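Long-range contacts in beta-glucuronidase (uncultured Clostridium sp., PDB 6U7J), which hydrolyses beta-D-glucuronides and, as a gut microbial enzyme, probably helps to free estrogens from their glucuronide conjugates: residues F30-Y35 and Q68-H73; D72-V77 and G144-W149; E481-S486 and E533-A538. All coordinates share one frame; numbering follows the deposited sequence.

Interaction 1 (F30-Y35 and Q68-H73); sequences FKRDNY and QELRDH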
loop_
_atom_site.group_PDB
_atom_site.type_symbol
_atom_site.label_atom_id
_atom_site.label_comp_id
_atom_site.label_asym_id
_atom_site.label_seq_id
_atom_site.Cartn_x
_atom_site.Cartn_y
_atom_site.Cartn_z
ATOM N N PHE B 30 -15.763 28.039 -16.611
ATOM C CA PHE B 30 -16.654 27.220 -15.804
ATOM C C PHE B 30 -16.984 27.931 -14.503
ATOM O O PHE B 30 -16.124 28.564 -13.890
ATOM C CB PHE B 30 -15.987 25.863 -15.533
ATOM C CG PHE B 30 -16.743 24.944 -14.611
ATOM C CD1 PHE B 30 -16.718 25.129 -13.228
ATOM C CD2 PHE B 30 -17.394 23.820 -15.130
ATOM C CE1 PHE B 30 -17.386 24.247 -12.384
ATOM C CE2 PHE B 30 -18.048 22.930 -14.294
ATOM C CZ PHE B 30 -18.045 23.138 -12.917
ATOM N N LYS B 31 -18.227 27.767 -14.069
ATOM C CA LYS B 31 -18.697 28.296 -12.804
ATOM C C LYS B 31 -19.862 27.433 -12.349
ATOM O O LYS B 31 -20.675 27.002 -13.171
ATOM C CB LYS B 31 -19.140 29.761 -12.951
ATOM C CG LYS B 31 -19.567 30.408 -11.653
ATOM C CD LYS B 31 -19.524 31.940 -11.742
ATOM C CE LYS B 31 -20.607 32.476 -12.632
ATOM N NZ LYS B 31 -20.662 33.970 -12.542
ATOM N N ARG B 32 -19.955 27.194 -11.047
ATOM C CA ARG B 32 -21.104 26.485 -10.511
ATOM C C ARG B 32 -22.122 27.459 -9.934
ATOM O O ARG B 32 -21.799 28.592 -9.578
ATOM C CB ARG B 32 -20.659 25.482 -9.442
ATOM C CG ARG B 32 -20.348 26.076 -8.125
ATOM C CD ARG B 32 -20.305 24.996 -7.044
ATOM N NE ARG B 32 -19.453 25.438 -5.951
ATOM C CZ ARG B 32 -19.893 25.972 -4.817
ATOM N NH1 ARG B 32 -21.193 26.110 -4.613
ATOM N NH2 ARG B 32 -19.025 26.351 -3.879
ATOM N N ASP B 33 -23.369 27.001 -9.854
ATOM C CA ASP B 33 -24.391 27.728 -9.105
ATOM C C ASP B 33 -24.039 27.774 -7.621
ATOM O O ASP B 33 -23.613 26.769 -7.039
ATOM C CB ASP B 33 -25.754 27.048 -9.261
ATOM C CG ASP B 33 -26.482 27.442 -10.546
ATOM O OD1 ASP B 33 -26.044 28.397 -11.232
ATOM O OD2 ASP B 33 -27.503 26.784 -10.861
ATOM N N ASN B 34 -24.247 28.941 -6.994
ATOM C CA ASN B 34 -24.125 29.056 -5.542
ATOM C C ASN B 34 -25.443 28.811 -4.818
ATOM O O ASN B 34 -25.436 28.622 -3.606
ATOM C CB ASN B 34 -23.568 30.433 -5.137
ATOM C CG ASN B 34 -22.198 30.716 -5.751
ATOM O OD1 ASN B 34 -22.051 31.607 -6.584
ATOM N ND2 ASN B 34 -21.193 29.945 -5.350
ATOM N N TYR B 35 -26.570 28.811 -5.519
ATOM C CA TYR B 35 -27.817 28.307 -4.962
ATOM C C TYR B 35 -28.578 27.669 -6.112
ATOM O O TYR B 35 -28.212 27.832 -7.277
ATOM C CB TYR B 35 -28.629 29.411 -4.256
ATOM C CG TYR B 35 -29.024 30.567 -5.157
ATOM C CD1 TYR B 35 -30.151 30.489 -5.968
ATOM C CD2 TYR B 35 -28.272 31.734 -5.195
ATOM C CE1 TYR B 35 -30.520 31.543 -6.789
ATOM C CE2 TYR B 35 -28.632 32.796 -6.023
ATOM C CZ TYR B 35 -29.757 32.694 -6.809
ATOM O OH TYR B 35 -30.115 33.738 -7.642
ATOM N N GLN B 68 -14.035 20.564 -2.079
ATOM C CA GLN B 68 -15.064 19.570 -1.777
ATOM C C GLN B 68 -16.456 20.024 -2.236
ATOM O O GLN B 68 -17.266 19.197 -2.681
ATOM C CB GLN B 68 -15.045 19.273 -0.278
ATOM C CG GLN B 68 -16.209 18.455 0.237
ATOM C CD GLN B 68 -17.355 19.326 0.726
ATOM O OE1 GLN B 68 -17.128 20.390 1.315
ATOM N NE2 GLN B 68 -18.596 18.887 0.474
ATOM N N GLU B 69 -16.750 21.322 -2.154
ATOM C CA GLU B 69 -18.080 21.792 -2.530
ATOM C C GLU B 69 -18.366 21.569 -4.007
ATOM O O GLU B 69 -19.506 21.268 -4.382
ATOM C CB GLU B 69 -18.244 23.266 -2.175
ATOM C CG GLU B 69 -18.487 23.485 -0.702
ATOM C CD GLU B 69 -17.871 24.766 -0.206
ATOM O OE1 GLU B 69 -16.733 24.709 0.327
ATOM O OE2 GLU B 69 -18.526 25.822 -0.349
ATOM N N LEU B 70 -17.359 21.707 -4.864
ATOM C CA LEU B 70 -17.578 21.403 -6.271
ATOM C C LEU B 70 -17.690 19.890 -6.499
ATOM O O LEU B 70 -18.565 19.432 -7.245
ATOM C CB LEU B 70 -16.467 22.019 -7.118
ATOM C CG LEU B 70 -16.649 21.803 -8.624
ATOM C CD1 LEU B 70 -17.983 22.367 -9.091
ATOM C CD2 LEU B 70 -15.495 22.398 -9.424
ATOM N N ARG B 71 -16.842 19.091 -5.839
ATOM C CA ARG B 71 -16.950 17.636 -5.967
ATOM C C ARG B 71 -18.351 17.141 -5.609
ATOM O O ARG B 71 -18.923 16.313 -6.328
ATOM C CB ARG B 71 -15.897 16.944 -5.093
ATOM C CG ARG B 71 -15.863 15.394 -5.233
ATOM C CD ARG B 71 -15.110 14.717 -4.038
ATOM N NE ARG B 71 -15.836 14.877 -2.776
ATOM C CZ ARG B 71 -15.305 14.807 -1.546
ATOM N NH1 ARG B 71 -14.009 14.567 -1.364
ATOM N NH2 ARG B 71 -16.091 14.980 -0.485
ATOM N N ASP B 72 -18.936 17.666 -4.533
ATOM C CA ASP B 72 -20.218 17.206 -4.012
ATOM C C ASP B 72 -21.406 18.054 -4.484
ATOM O O ASP B 72 -22.494 17.942 -3.914
ATOM C CB ASP B 72 -20.182 17.201 -2.485
ATOM C CG ASP B 72 -19.087 16.288 -1.920
ATOM O OD1 ASP B 72 -18.589 15.385 -2.641
ATOM O OD2 ASP B 72 -18.738 16.479 -0.737
ATOM N N HIS B 73 -21.219 18.889 -5.502
ATOM C CA HIS B 73 -22.248 19.834 -5.942
ATOM C C HIS B 73 -23.543 19.131 -6.362
ATOM O O HIS B 73 -23.525 18.126 -7.081
ATOM C CB HIS B 73 -21.690 20.668 -7.098
ATOM C CG HIS B 73 -22.660 21.652 -7.681
ATOM N ND1 HIS B 73 -23.040 22.804 -7.028
ATOM C CD2 HIS B 73 -23.297 21.672 -8.878
ATOM C CE1 HIS B 73 -23.882 23.485 -7.790
ATOM N NE2 HIS B 73 -24.055 22.818 -8.920
#
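R32, the last residue of strand 20-32, lies between H73 and the short helix 68-71 in the sugar-binding domain of this family 2 glycosidase. The dense part of the contact is built from the hydrocarbon portion of the R32 chain, CB to CD, laid against the H73 imidazole. R32 CB sits over one face of that ring, 4.3 Å from the H73 ring centroid, in a CH-pi contact, and R32 CD comes to 3.5 Å from H73 ND1. H73 CG is anti to its backbone N (chi1 178°), which carries the ring out to R32 and to the carbonyl of D33; a hydrogen bond from NE2 to W76 O helps to hold its rotation. Deeper in, F30 and L70 meet tip to tip, with L70 CD1 at the ring edge, 3.8 Å from F30 CE1. The loose end is the solvent side, where E69 is exposed. There the guanidinium has E69 CB over one face, and its plane is turned 59° from the E69 carboxylate. Their salt bridge is long, R32 NH2 to E69 OE2 3.6 Å. No hydrogen bond crosses between the segments, so hydrocarbon packing rather than charge probably sets the fit.

Interaction 2 (D72-V77 and G144-W149); sequences DHVGWV and GNILEW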
loop_
_atom_site.group_PDB
_atom_site.type_symbol
_atom_site.label_atom_id
_atom_site.label_comp_id
_atom_site.label_asym_id
_atom_site.label_seq_id
_atom_site.Cartn_x
_atom_site.Cartn_y
_atom_site.Cartn_z
ATOM N N ASP B 72 -18.936 17.666 -4.533
ATOM C CA ASP B 72 -20.218 17.206 -4.012
ATOM C C ASP B 72 -21.406 18.054 -4.484
ATOM O O ASP B 72 -22.494 17.942 -3.914
ATOM C CB ASP B 72 -20.182 17.201 -2.485
ATOM C CG ASP B 72 -19.087 16.288 -1.920
ATOM O OD1 ASP B 72 -18.589 15.385 -2.641
ATOM O OD2 ASP B 72 -18.738 16.479 -0.737
ATOM N N HIS B 73 -21.219 18.889 -5.502
ATOM C CA HIS B 73 -22.248 19.834 -5.942
ATOM C C HIS B 73 -23.543 19.131 -6.362
ATOM O O HIS B 73 -23.525 18.126 -7.081
ATOM C CB HIS B 73 -21.690 20.668 -7.098
ATOM C CG HIS B 73 -22.660 21.652 -7.681
ATOM N ND1 HIS B 73 -23.040 22.804 -7.028
ATOM C CD2 HIS B 73 -23.297 21.672 -8.878
ATOM C CE1 HIS B 73 -23.882 23.485 -7.790
ATOM N NE2 HIS B 73 -24.055 22.818 -8.920
ATOM N N VAL B 74 -24.674 19.656 -5.897
ATOM C CA VAL B 74 -25.992 19.217 -6.338
ATOM C C VAL B 74 -26.641 20.359 -7.114
ATOM O O VAL B 74 -26.817 21.460 -6.581
ATOM C CB VAL B 74 -26.868 18.776 -5.159
ATOM C CG1 VAL B 74 -28.304 18.538 -5.637
ATOM C CG2 VAL B 74 -26.300 17.494 -4.530
ATOM N N GLY B 75 -26.994 20.103 -8.370
ATOM C CA GLY B 75 -27.633 21.125 -9.187
ATOM C C GLY B 75 -26.968 21.394 -10.527
ATOM O O GLY B 75 -26.583 20.456 -11.243
ATOM N N TRP B 76 -26.790 22.672 -10.858
ATOM C CA TRP B 76 -26.361 23.091 -12.186
ATOM C C TRP B 76 -25.001 23.774 -12.136
ATOM O O TRP B 76 -24.665 24.469 -11.172
ATOM C CB TRP B 76 -27.377 24.053 -12.825
ATOM C CG TRP B 76 -28.682 23.384 -13.144
ATOM C CD1 TRP B 76 -29.729 23.172 -12.291
ATOM C CD2 TRP B 76 -29.064 22.813 -14.400
ATOM N NE1 TRP B 76 -30.738 22.500 -12.944
ATOM C CE2 TRP B 76 -30.353 22.274 -14.240
ATOM C CE3 TRP B 76 -28.434 22.703 -15.642
ATOM C CZ2 TRP B 76 -31.037 21.642 -15.284
ATOM C CZ3 TRP B 76 -29.106 22.064 -16.676
ATOM C CH2 TRP B 76 -30.398 21.544 -16.489
ATOM N N VAL B 77 -24.241 23.601 -13.215
ATOM C CA VAL B 77 -23.006 24.332 -13.446
ATOM C C VAL B 77 -23.054 24.908 -14.856
ATOM O O VAL B 77 -23.902 24.541 -15.671
ATOM C CB VAL B 77 -21.754 23.449 -13.255
ATOM C CG1 VAL B 77 -21.749 22.842 -11.849
ATOM C CG2 VAL B 77 -21.699 22.335 -14.324
ATOM N N GLY B 144 -26.637 20.035 -15.657
ATOM C CA GLY B 144 -27.326 19.715 -14.412
ATOM C C GLY B 144 -27.208 18.239 -14.083
ATOM O O GLY B 144 -27.291 17.391 -14.977
ATOM N N ASN B 145 -27.037 17.931 -12.795
ATOM C CA ASN B 145 -26.755 16.556 -12.379
ATOM C C ASN B 145 -27.858 15.918 -11.537
ATOM O O ASN B 145 -27.644 14.839 -10.966
ATOM C CB ASN B 145 -25.428 16.490 -11.623
ATOM C CG ASN B 145 -25.461 17.229 -10.303
ATOM O OD1 ASN B 145 -26.524 17.523 -9.752
ATOM N ND2 ASN B 145 -24.280 17.538 -9.783
ATOM N N ILE B 146 -29.008 16.549 -11.429
ATOM C CA ILE B 146 -30.068 16.047 -10.566
ATOM C C ILE B 146 -30.786 14.888 -11.245
ATOM O O ILE B 146 -31.090 14.932 -12.443
ATOM C CB ILE B 146 -31.026 17.190 -10.205
ATOM C CG1 ILE B 146 -30.293 18.151 -9.271
ATOM C CG2 ILE B 146 -32.301 16.656 -9.558
ATOM C CD1 ILE B 146 -31.021 19.409 -9.009
ATOM N N LEU B 147 -31.040 13.825 -10.490
ATOM C CA LEU B 147 -31.755 12.669 -11.009
ATOM C C LEU B 147 -33.060 12.524 -10.248
ATOM O O LEU B 147 -33.084 12.642 -9.018
ATOM C CB LEU B 147 -30.929 11.389 -10.889
ATOM C CG LEU B 147 -29.674 11.302 -11.757
ATOM C CD1 LEU B 147 -28.879 10.054 -11.370
ATOM C CD2 LEU B 147 -30.015 11.315 -13.273
ATOM N N GLU B 148 -34.138 12.297 -10.986
ATOM C CA GLU B 148 -35.469 12.108 -10.430
ATOM C C GLU B 148 -35.999 10.743 -10.851
ATOM O O GLU B 148 -35.322 9.981 -11.543
ATOM C CB GLU B 148 -36.420 13.224 -10.881
ATOM C CG GLU B 148 -36.064 14.593 -10.345
ATOM C CD GLU B 148 -36.538 14.819 -8.924
ATOM O OE1 GLU B 148 -36.672 13.834 -8.156
ATOM O OE2 GLU B 148 -36.787 15.997 -8.574
ATOM N N TRP B 149 -37.232 10.447 -10.427
ATOM C CA TRP B 149 -37.831 9.139 -10.670
ATOM C C TRP B 149 -38.097 8.872 -12.141
ATOM O O TRP B 149 -38.300 7.712 -12.505
ATOM C CB TRP B 149 -39.131 8.998 -9.887
ATOM C CG TRP B 149 -38.914 8.869 -8.408
ATOM C CD1 TRP B 149 -39.225 9.786 -7.449
ATOM C CD2 TRP B 149 -38.334 7.752 -7.724
ATOM N NE1 TRP B 149 -38.878 9.309 -6.208
ATOM C CE2 TRP B 149 -38.328 8.062 -6.350
ATOM C CE3 TRP B 149 -37.828 6.518 -8.141
ATOM C CZ2 TRP B 149 -37.828 7.183 -5.384
ATOM C CZ3 TRP B 149 -37.330 5.644 -7.184
ATOM C CH2 TRP B 149 -37.337 5.984 -5.817
#
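G75 O is gripped across the interface by one hydrogen bond and one weaker contact, both from 144-149: N145 N donates to it at 3.0 Å, in the carbonyl plane, and G144 CA makes a CA-H...O contact with it at 3.3 Å. Both belong to the end of an antiparallel strand pair in the jelly-roll sugar-binding domain, where strand 76-85 begins and strand 135-144 finishes; W76 and G144 form a non-hydrogen-bonded pair. Beyond that pair the asparagine side chain takes over the pairing. N145 CG occupies the crowded position between backbone N and carbonyl carbon (chi1 66°), and from there its amide grips the incoming loop with two prongs. OD1 accepts from G75 N at 3.0 Å in an almost straight bond (172°), while ND2 donates to H73 O at 2.9 Å, approaching from above that carbonyl's plane. One side chain thus ties down the peptide groups on either side of V74, each polar end of its amide making one hydrogen bond across the contact. On the sheet face that carries W76, the indole lies flat against the backbone of G144, which has no side chain to hold it off: G144 CA stands 3.6 Å from the centroid of the W76 six-membered ring, in a CH-pi contact. The flank is closed by I146, whose side chain crosses that of V74 at about a right angle and sets its CD1 3.8 Å from G75 CA.

Interaction 3 (E481-S486 and E533-A538); sequences ERIYPS and EENNKA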
loop_
_atom_site.group_PDB
_atom_site.type_symbol
_atom_site.label_atom_id
_atom_site.label_comp_id
_atom_site.label_asym_id
_atom_site.label_seq_id
_atom_site.Cartn_x
_atom_site.Cartn_y
_atom_site.Cartn_z
ATOM N N GLU B 481 -16.385 -22.498 0.898
ATOM C CA GLU B 481 -16.910 -23.834 0.626
ATOM C C GLU B 481 -18.382 -23.821 0.209
ATOM O O GLU B 481 -18.847 -24.794 -0.396
ATOM C CB GLU B 481 -16.715 -24.731 1.863
ATOM C CG GLU B 481 -17.331 -24.166 3.165
ATOM C CD GLU B 481 -16.560 -22.967 3.763
ATOM O OE1 GLU B 481 -15.398 -22.709 3.347
ATOM O OE2 GLU B 481 -17.126 -22.281 4.648
ATOM N N ARG B 482 -19.113 -22.741 0.507
ATOM C CA ARG B 482 -20.519 -22.613 0.138
ATOM C C ARG B 482 -20.738 -21.979 -1.234
ATOM O O ARG B 482 -21.876 -21.987 -1.722
ATOM C CB ARG B 482 -21.275 -21.794 1.199
ATOM C CG ARG B 482 -21.239 -22.384 2.604
ATOM C CD ARG B 482 -21.775 -23.825 2.627
ATOM N NE ARG B 482 -20.710 -24.842 2.670
ATOM C CZ ARG B 482 -20.737 -25.996 1.996
ATOM N NH1 ARG B 482 -21.781 -26.291 1.220
ATOM N NH2 ARG B 482 -19.725 -26.854 2.097
ATOM N N ILE B 483 -19.691 -21.447 -1.869
ATOM C CA ILE B 483 -19.861 -20.722 -3.131
ATOM C C ILE B 483 -20.337 -21.663 -4.231
ATOM O O ILE B 483 -21.389 -21.448 -4.841
ATOM C CB ILE B 483 -18.552 -20.023 -3.545
ATOM C CG1 ILE B 483 -18.107 -19.006 -2.493
ATOM C CG2 ILE B 483 -18.723 -19.343 -4.923
ATOM C CD1 ILE B 483 -16.773 -18.386 -2.823
ATOM N N TYR B 484 -19.543 -22.689 -4.526
ATOM C CA TYR B 484 -19.885 -23.606 -5.608
ATOM C C TYR B 484 -21.275 -24.215 -5.451
ATOM O O TYR B 484 -22.051 -24.172 -6.422
ATOM C CB TYR B 484 -18.799 -24.683 -5.726
ATOM C CG TYR B 484 -19.301 -25.980 -6.317
ATOM C CD1 TYR B 484 -19.667 -26.054 -7.656
ATOM C CD2 TYR B 484 -19.411 -27.131 -5.533
ATOM C CE1 TYR B 484 -20.125 -27.230 -8.212
ATOM C CE2 TYR B 484 -19.870 -28.318 -6.071
ATOM C CZ TYR B 484 -20.231 -28.360 -7.418
ATOM O OH TYR B 484 -20.689 -29.532 -7.985
ATOM N N PRO B 485 -21.662 -24.778 -4.298
ATOM C CA PRO B 485 -23.040 -25.287 -4.181
ATOM C C PRO B 485 -24.096 -24.220 -4.386
ATOM O O PRO B 485 -25.095 -24.471 -5.073
ATOM C CB PRO B 485 -23.087 -25.843 -2.749
ATOM C CG PRO B 485 -21.695 -26.095 -2.397
ATOM C CD PRO B 485 -20.889 -25.041 -3.072
ATOM N N SER B 486 -23.911 -23.034 -3.792
ATOM C CA SER B 486 -24.944 -22.009 -3.883
ATOM C C SER B 486 -25.172 -21.570 -5.321
ATOM O O SER B 486 -26.316 -21.367 -5.738
ATOM C CB SER B 486 -24.583 -20.809 -3.012
ATOM O OG SER B 486 -24.559 -21.187 -1.655
ATOM N N GLU B 533 -12.755 -18.687 -8.689
ATOM C CA GLU B 533 -12.601 -20.108 -9.015
ATOM C C GLU B 533 -13.841 -20.926 -8.658
ATOM O O GLU B 533 -14.297 -21.767 -9.440
ATOM C CB GLU B 533 -11.415 -20.689 -8.261
ATOM C CG GLU B 533 -10.096 -20.497 -8.907
ATOM C CD GLU B 533 -8.976 -20.872 -7.951
ATOM O OE1 GLU B 533 -9.260 -21.381 -6.828
ATOM O OE2 GLU B 533 -7.800 -20.672 -8.326
ATOM N N GLU B 534 -14.343 -20.747 -7.436
ATOM C CA GLU B 534 -15.456 -21.558 -6.963
ATOM C C GLU B 534 -16.722 -21.250 -7.748
ATOM O O GLU B 534 -17.477 -22.166 -8.101
ATOM C CB GLU B 534 -15.670 -21.324 -5.470
ATOM C CG GLU B 534 -14.575 -21.925 -4.585
ATOM C CD GLU B 534 -14.367 -23.390 -4.886
ATOM O OE1 GLU B 534 -15.350 -24.148 -4.776
ATOM O OE2 GLU B 534 -13.240 -23.784 -5.252
ATOM N N ASN B 535 -16.973 -19.967 -8.037
ATOM C CA ASN B 535 -18.100 -19.640 -8.896
ATOM C C ASN B 535 -17.928 -20.281 -10.267
ATOM O O ASN B 535 -18.867 -20.876 -10.804
ATOM C CB ASN B 535 -18.268 -18.121 -9.005
ATOM C CG ASN B 535 -18.968 -17.533 -7.790
ATOM O OD1 ASN B 535 -20.132 -17.837 -7.526
ATOM N ND2 ASN B 535 -18.249 -16.710 -7.023
ATOM N N ASN B 536 -16.717 -20.213 -10.822
ATOM C CA ASN B 536 -16.472 -20.782 -12.141
ATOM C C ASN B 536 -16.725 -22.285 -12.147
ATOM O O ASN B 536 -17.211 -22.839 -13.145
ATOM C CB ASN B 536 -15.044 -20.473 -12.583
ATOM C CG ASN B 536 -14.895 -19.054 -13.083
ATOM O OD1 ASN B 536 -15.885 -18.353 -13.260
ATOM N ND2 ASN B 536 -13.659 -18.619 -13.304
ATOM N N LYS B 537 -16.398 -22.957 -11.037
ATOM C CA LYS B 537 -16.663 -24.385 -10.921
ATOM C C LYS B 537 -18.147 -24.677 -11.089
ATOM O O LYS B 537 -18.524 -25.641 -11.762
ATOM C CB LYS B 537 -16.174 -24.891 -9.569
ATOM C CG LYS B 537 -16.137 -26.394 -9.455
ATOM C CD LYS B 537 -15.770 -26.819 -8.046
ATOM C CE LYS B 537 -16.704 -27.924 -7.560
ATOM N NZ LYS B 537 -15.964 -29.100 -7.021
ATOM N N ALA B 538 -19.001 -23.842 -10.488
ATOM C CA ALA B 538 -20.442 -24.033 -10.601
ATOM C C ALA B 538 -20.894 -23.950 -12.056
ATOM O O ALA B 538 -21.613 -24.825 -12.548
ATOM C CB ALA B 538 -21.171 -22.997 -9.747
HETATM O O HOH W 1 -17.220 -23.499 -3.045
#
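Two helical segments, 481-486 and 533-538, run side by side in nearly the same direction, their axes 7.7 Å apart at closest approach and crossing at -24°. The first is kinked at P485, whose nitrogen makes no bond to the turn before. Y484 makes the largest single contribution to the packing. Its CG is anti to the backbone N (chi1 154°), so the ring leans along the second helix, and K537 bends over one face with CE above the ring centre. K537 NZ lies 4.3 Å from the Y484 centroid and close to the ring normal, a cation-pi contact. A538 CA lies at the ring's edge, in its plane, and A538 CB packs 4.0 Å from Y484 CD1. The CG2 branch of I483 touches E534 CB at 3.7 Å and the amide of N535, at 3.3 Å from N535 OD1. Polar linkage passes through one water, which accepts from Y484 N at 2.9 Å and donates to E534 OE1 at 2.6 Å; the other oxygen, OE2, bridges to R530. The Y484 hydroxyl bonds to E541, just past the end of helix 525-540. In the TIM barrel these are consecutive outer helices: helix 480-498 leads into strand 502-506, while helix 525-540 leads into the parallel neighbour of that strand, 545-551.

How the interactions relate
Interactions 1 and 2 form one continuous patch, their centres 10 Å apart. They share D72 and H73: the chain leaves helix 68-71 in interaction 1 and enters strand 76-85 in interaction 2. Strands 20-32 and 76-85 are neighbours in the same antiparallel sheet, joined where D33 N meets W76 O in a probable hydrogen bond and where V77 packs on F30 and R32. Interaction 3 comes later in the chain and belongs to the TIM barrel, its centre 46 Å from that of interaction 1 and 41 Å from that of interaction 2. The contacts thus belong to two separate domains: strand and loop packing within the antiparallel sheet region of one, helix-helix packing in the other.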